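Local coordinates for paenibacillus xanthan lyase (Paenibacillus, PDB 6F2P), which probably cleaves the polysaccharide xanthan as a lyase of polysaccharide lyase family 8, with several calcium ions bound along its multidomain chain, at residues 765-770 / 893-898; 820-825 / 857-862. All coordinates share one frame; numbering follows the deposited sequence.

Contact 1. Residues 765-770 / 893-898. With CA (calcium ion), chain C.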
loop_
_atom_site.group_PDB
_atom_site.type_symbol
_atom_site.label_atom_id
_atom_site.label_comp_id
_atom_site.label_asym_id
_atom_site.label_seq_id
_atom_site.Cartn_x
_atom_site.Cartn_y
_atom_site.Cartn_z
ATOM N N PRO A 765 23.764 -9.323 -17.194
ATOM C CA PRO A 765 23.391 -10.708 -16.877
ATOM C C PRO A 765 22.944 -11.525 -18.091
ATOM O O PRO A 765 21.824 -12.027 -18.105
ATOM C CB PRO A 765 22.220 -10.534 -15.903
ATOM C CG PRO A 765 21.646 -9.219 -16.244
ATOM C CD PRO A 765 22.820 -8.354 -16.610
ATOM N N ASN A 766 23.809 -11.663 -19.088
ATOM C CA ASN A 766 23.497 -12.454 -20.274
ATOM C C ASN A 766 23.583 -13.949 -19.996
ATOM O O ASN A 766 24.495 -14.395 -19.304
ATOM C CB ASN A 766 24.437 -12.083 -21.430
ATOM C CG ASN A 766 24.043 -10.779 -22.110
ATOM O OD1 ASN A 766 22.856 -10.494 -22.297
ATOM N ND2 ASN A 766 25.039 -9.981 -22.484
ATOM N N PRO A 767 22.619 -14.726 -20.517
ATOM C CA PRO A 767 21.456 -14.212 -21.250
ATOM C C PRO A 767 20.298 -13.871 -20.308
ATOM O O PRO A 767 20.238 -14.390 -19.190
ATOM C CB PRO A 767 21.070 -15.390 -22.145
ATOM C CG PRO A 767 21.431 -16.585 -21.330
ATOM C CD PRO A 767 22.658 -16.203 -20.518
ATOM N N TYR A 768 19.404 -12.991 -20.752
ATOM C CA TYR A 768 18.196 -12.684 -20.009
ATOM C C TYR A 768 17.165 -13.734 -20.402
ATOM O O TYR A 768 16.571 -13.635 -21.473
ATOM C CB TYR A 768 17.654 -11.314 -20.415
ATOM C CG TYR A 768 18.468 -10.106 -19.993
ATOM C CD1 TYR A 768 19.513 -9.633 -20.778
ATOM C CD2 TYR A 768 18.154 -9.408 -18.838
ATOM C CE1 TYR A 768 20.241 -8.517 -20.404
ATOM C CE2 TYR A 768 18.872 -8.294 -18.457
ATOM C CZ TYR A 768 19.914 -7.856 -19.243
ATOM O OH TYR A 768 20.630 -6.745 -18.862
ATOM N N GLU A 769 16.953 -14.742 -19.561
ATOM C CA GLU A 769 16.031 -15.823 -19.910
ATOM C C GLU A 769 14.587 -15.357 -19.948
ATOM O O GLU A 769 14.059 -14.864 -18.950
ATOM C CB GLU A 769 16.177 -16.993 -18.941
ATOM C CG GLU A 769 17.593 -17.528 -18.853
ATOM C CD GLU A 769 17.997 -18.332 -20.081
ATOM O OE1 GLU A 769 19.056 -18.986 -20.023
ATOM O OE2 GLU A 769 17.266 -18.323 -21.097
ATOM N N ALA A 770 13.957 -15.524 -21.108
ATOM C CA ALA A 770 12.585 -15.083 -21.318
ATOM C C ALA A 770 11.659 -15.696 -20.276
ATOM O O ALA A 770 10.801 -15.019 -19.720
ATOM C CB ALA A 770 12.124 -15.452 -22.716
ATOM N N LEU A 893 10.142 -17.785 -27.743
ATOM C CA LEU A 893 11.246 -16.936 -27.300
ATOM C C LEU A 893 12.112 -17.617 -26.233
ATOM O O LEU A 893 11.610 -18.035 -25.190
ATOM C CB LEU A 893 10.689 -15.610 -26.775
ATOM C CG LEU A 893 11.629 -14.546 -26.206
ATOM C CD1 LEU A 893 12.716 -14.164 -27.200
ATOM C CD2 LEU A 893 10.806 -13.326 -25.820
ATOM N N ASP A 894 13.411 -17.727 -26.491
ATOM C CA ASP A 894 14.306 -18.378 -25.537
ATOM C C ASP A 894 14.939 -17.356 -24.601
ATOM O O ASP A 894 14.847 -17.492 -23.382
ATOM C CB ASP A 894 15.386 -19.207 -26.254
ATOM C CG ASP A 894 16.231 -20.052 -25.289
ATOM O OD1 ASP A 894 15.919 -20.075 -24.075
ATOM O OD2 ASP A 894 17.199 -20.706 -25.745
ATOM N N ASN A 895 15.581 -16.338 -25.173
ATOM C CA ASN A 895 16.222 -15.307 -24.359
ATOM C C ASN A 895 16.561 -14.028 -25.120
ATOM O O ASN A 895 16.309 -13.917 -26.317
ATOM C CB ASN A 895 17.469 -15.858 -23.652
ATOM C CG ASN A 895 18.572 -16.274 -24.618
ATOM O OD1 ASN A 895 18.703 -15.732 -25.714
ATOM N ND2 ASN A 895 19.384 -17.239 -24.199
ATOM N N PHE A 896 17.120 -13.063 -24.397
ATOM C CA PHE A 896 17.727 -11.888 -24.998
ATOM C C PHE A 896 19.200 -11.878 -24.609
ATOM O O PHE A 896 19.578 -12.408 -23.563
ATOM C CB PHE A 896 17.082 -10.602 -24.482
ATOM C CG PHE A 896 15.671 -10.380 -24.953
ATOM C CD1 PHE A 896 15.420 -9.955 -26.246
ATOM C CD2 PHE A 896 14.600 -10.563 -24.090
ATOM C CE1 PHE A 896 14.131 -9.738 -26.682
ATOM C CE2 PHE A 896 13.299 -10.342 -24.519
ATOM C CZ PHE A 896 13.067 -9.931 -25.821
ATOM N N SER A 897 20.026 -11.282 -25.458
ATOM C CA SER A 897 21.397 -10.967 -25.102
ATOM C C SER A 897 21.642 -9.520 -25.482
ATOM O O SER A 897 21.149 -9.061 -26.503
ATOM C CB SER A 897 22.376 -11.865 -25.859
ATOM O OG SER A 897 22.281 -13.209 -25.433
ATOM N N LEU A 898 22.385 -8.794 -24.657
ATOM C CA LEU A 898 22.853 -7.467 -25.039
ATOM C C LEU A 898 24.355 -7.550 -25.241
ATOM O O LEU A 898 25.097 -7.847 -24.306
ATOM C CB LEU A 898 22.537 -6.428 -23.965
ATOM C CG LEU A 898 21.129 -6.421 -23.381
ATOM C CD1 LEU A 898 20.977 -5.241 -22.438
ATOM C CD2 LEU A 898 20.083 -6.390 -24.471
HETATM CA CA CA C . 15.381 -19.826 -21.891
#

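Contact 2. Residues 820-825 / 857-862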
loop_
_atom_site.group_PDB
_atom_site.type_symbol
_atom_site.label_atom_id
_atom_site.label_comp_id
_atom_site.label_asym_id
_atom_site.label_seq_id
_atom_site.Cartn_x
_atom_site.Cartn_y
_atom_site.Cartn_z
ATOM N N ASP A 820 23.962 -3.940 -28.876
ATOM C CA ASP A 820 23.259 -4.601 -29.956
ATOM C C ASP A 820 22.308 -5.615 -29.304
ATOM O O ASP A 820 22.734 -6.451 -28.504
ATOM C CB ASP A 820 24.286 -5.290 -30.855
ATOM C CG ASP A 820 23.733 -5.651 -32.209
ATOM O OD1 ASP A 820 22.700 -5.070 -32.605
ATOM O OD2 ASP A 820 24.342 -6.512 -32.880
ATOM N N VAL A 821 21.018 -5.524 -29.611
ATOM C CA VAL A 821 20.041 -6.394 -28.961
ATOM C C VAL A 821 19.729 -7.646 -29.772
ATOM O O VAL A 821 19.202 -7.562 -30.879
ATOM C CB VAL A 821 18.732 -5.659 -28.663
ATOM C CG1 VAL A 821 17.744 -6.605 -27.993
ATOM C CG2 VAL A 821 19.006 -4.463 -27.778
ATOM N N LYS A 822 20.057 -8.803 -29.205
ATOM C CA LYS A 822 19.827 -10.089 -29.854
ATOM C C LYS A 822 18.800 -10.936 -29.095
ATOM O O LYS A 822 18.651 -10.824 -27.876
ATOM C CB LYS A 822 21.143 -10.865 -29.976
ATOM C CG LYS A 822 22.237 -10.127 -30.730
ATOM C CD LYS A 822 23.452 -11.013 -31.014
ATOM C CE LYS A 822 24.351 -10.372 -32.066
ATOM N NZ LYS A 822 25.574 -11.168 -32.388
ATOM N N SER A 823 18.090 -11.792 -29.815
ATOM C CA SER A 823 17.186 -12.729 -29.164
ATOM C C SER A 823 17.367 -14.117 -29.752
ATOM O O SER A 823 17.584 -14.262 -30.954
ATOM C CB SER A 823 15.731 -12.274 -29.304
ATOM O OG SER A 823 15.319 -12.289 -30.657
ATOM N N ARG A 824 17.308 -15.134 -28.901
ATOM C CA ARG A 824 17.416 -16.514 -29.360
ATOM C C ARG A 824 16.018 -17.091 -29.474
ATOM O O ARG A 824 15.271 -17.117 -28.502
ATOM C CB ARG A 824 18.281 -17.355 -28.416
ATOM C CG ARG A 824 18.564 -18.761 -28.915
ATOM C CD ARG A 824 19.502 -19.508 -27.971
ATOM N NE ARG A 824 20.283 -20.536 -28.658
ATOM C CZ ARG A 824 20.074 -21.844 -28.543
ATOM N NH1 ARG A 824 19.109 -22.303 -27.763
ATOM N NH2 ARG A 824 20.839 -22.698 -29.208
ATOM N N ILE A 825 15.672 -17.531 -30.679
ATOM C CA ILE A 825 14.335 -18.001 -30.987
ATOM C C ILE A 825 14.360 -19.495 -31.311
ATOM O O ILE A 825 15.173 -19.942 -32.127
ATOM C CB ILE A 825 13.762 -17.237 -32.205
ATOM C CG1 ILE A 825 13.764 -15.718 -31.954
ATOM C CG2 ILE A 825 12.385 -17.777 -32.587
ATOM C CD1 ILE A 825 13.101 -15.290 -30.661
ATOM N N SER A 857 17.116 -23.599 -33.746
ATOM C CA SER A 857 17.128 -22.261 -33.179
ATOM C C SER A 857 18.032 -21.351 -33.988
ATOM O O SER A 857 18.942 -21.817 -34.665
ATOM C CB SER A 857 17.618 -22.311 -31.737
ATOM O OG SER A 857 18.923 -22.859 -31.663
ATOM N N LYS A 858 17.776 -20.050 -33.917
ATOM C CA LYS A 858 18.629 -19.059 -34.562
ATOM C C LYS A 858 18.784 -17.850 -33.655
ATOM O O LYS A 858 17.926 -17.573 -32.823
ATOM C CB LYS A 858 18.042 -18.612 -35.904
ATOM C CG LYS A 858 17.953 -19.699 -36.960
ATOM C CD LYS A 858 17.725 -19.103 -38.340
ATOM C CE LYS A 858 16.429 -18.296 -38.416
ATOM N NZ LYS A 858 16.192 -17.726 -39.786
ATOM N N GLU A 859 19.883 -17.128 -33.821
ATOM C CA GLU A 859 20.106 -15.908 -33.062
ATOM C C GLU A 859 19.769 -14.704 -33.928
ATOM O O GLU A 859 20.497 -14.391 -34.872
ATOM C CB GLU A 859 21.561 -15.811 -32.622
ATOM C CG GLU A 859 21.763 -14.848 -31.484
ATOM C CD GLU A 859 21.333 -15.439 -30.162
ATOM O OE1 GLU A 859 21.357 -16.685 -30.030
ATOM O OE2 GLU A 859 20.976 -14.662 -29.252
ATOM N N PHE A 860 18.668 -14.029 -33.609
ATOM C CA PHE A 860 18.258 -12.853 -34.360
ATOM C C PHE A 860 18.902 -11.601 -33.792
ATOM O O PHE A 860 18.875 -11.377 -32.586
ATOM C CB PHE A 860 16.732 -12.703 -34.346
ATOM C CG PHE A 860 16.020 -13.722 -35.182
ATOM C CD1 PHE A 860 15.829 -15.018 -34.713
ATOM C CD2 PHE A 860 15.544 -13.393 -36.442
ATOM C CE1 PHE A 860 15.175 -15.969 -35.484
ATOM C CE2 PHE A 860 14.884 -14.336 -37.220
ATOM C CZ PHE A 860 14.700 -15.628 -36.740
ATOM N N THR A 861 19.483 -10.787 -34.665
ATOM C CA THR A 861 19.964 -9.472 -34.270
ATOM C C THR A 861 18.862 -8.458 -34.548
ATOM O O THR A 861 18.579 -8.136 -35.701
ATOM C CB THR A 861 21.230 -9.077 -35.042
ATOM O OG1 THR A 861 22.200 -10.119 -34.927
ATOM C CG2 THR A 861 21.815 -7.799 -34.475
ATOM N N MET A 862 18.231 -7.968 -33.487
ATOM C CA MET A 862 17.100 -7.064 -33.635
ATOM C C MET A 862 17.582 -5.684 -34.035
ATOM O O MET A 862 16.997 -5.032 -34.901
ATOM C CB MET A 862 16.303 -6.974 -32.332
ATOM C CG MET A 862 16.002 -8.312 -31.670
ATOM S SD MET A 862 15.002 -9.384 -32.707
ATOM C CE MET A 862 13.524 -8.388 -32.917
HETATM O O HOH W 1 20.924 -20.480 -31.865
#

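Contact 1. Residues 765-770 / 893-898
The Y768 ring has the carbonyl oxygen of P765 over the centre of one face, with P765 O 4.2 Å above the ring plane, and F896 O at its edge, near the plane. L898 reaches the same ring obliquely, its CG lying 3.7 Å from Y768 CE1, and the two side chains cross at about a right angle. The phenol hydroxyl is hydrogen-bonded to D812 O. The F896 ring meets F875 at an inclined angle and rests on F809 and L877, so Y768 and F896, paired through their backbones, direct their side chains to the interior face of the sheet. A further flat group, the N766 carboxamide, prolongs the backbone ladder: OD1 accepts from L898 N at 2.9 Å, while ND2 donates to L898 O at 2.8 Å, a bond lying 13° out of the amide plane. Both bonds from one side chain fix its rotation. Beyond the cis peptide before P767, Y768 and F896 form a regular reciprocal pair: Y768 N donates to F896 O at 2.9 Å in the carbonyl plane, and F896 N returns a bond to Y768 O. A single further bond runs from A770 N to D894 O. E769 and N895 form the non-hydrogen-bonded pair with side chains on the opposite face, where the calcium lies. E769 OE2 binds it at 2.5 Å, D894 OD1 at 2.3 Å and D894 O at 2.8 Å; that carbonyl thus serves both metal and backbone. E771 and the carbonyls of S791 and K794 complete the site. D894 and N895 together face R824 as a classic beta bulge. Calcium clasping strand 768-769 to strand 891-900, through a Tyr-Glu-Ala-Glu sequence and a late aspartate, recalls the beta-sandwich carbohydrate-binding modules of families 6 and 35.

Contact 2. Residues 820-825 / 857-862
S857 OG lies over one face of the R824 guanidinium, offset toward its rim and 3.1 Å above the plane; although near NH2, it has too poor an angle for a hydrogen bond. At the guanidinium edge comes E859 OE1, yet R824 NE and E859 OE1 stand 4.2 Å apart, beyond a salt bridge, and the carboxylate instead touches the aliphatic root, with E859 OE1 3.5 Å from R824 CB. A water bonded to S857 OG also receives a weak bond from NE. What holds the arginine is its NH1, which forms a salt bridge to D894 OD2 and a hydrogen bond to N789 O, reached by a chain extended from CG to NE. An alanine here removes NH1 with its bonds to D894 and N789, which would probably leave the D894 carboxylate less well positioned, though the backbone pairing would remain. On the other face, I825 CG1 packs 3.5 Å from F860 CD1, while S823 OG approaches M862 SD at 3.6 Å. Backbone bonds set this register: S823 N to F860 O and F860 N to S823 O, both 2.9 Å, followed by I825 and K858 in a reciprocal pair, with M862 N on V821 O. The strands run antiparallel, their axes 150° apart. Strand 817-826 lies between 857-867 and 891-900, while strands 832-838 and 841-848 lie against V821, F860 and M862.

Overall arrangement
Contacts 1 and 2 are parts of one antiparallel sheet, their centres about 9 Å apart. Strands 891-900 and 817-826 are neighbours: S897 N lies 2.8 Å from K822 O and R824 N 3.0 Å from N895 O, both probable hydrogen bonds. On the interior side, L893 CD1 packs 3.7 Å from I825 CD1. Strand 891-900 pairs with 768-769 and 817-826, and 817-826 in turn with 857-867, within a branched sheet that also has 794-798 on 891-900. In sequence, contact 2 is nested within the loop closed by contact 1. D894 couples the two, its carboxylate shared between the metal site and the arginine. Their centres lie about 32 and 39 Å from the chain centre, on the same side of it.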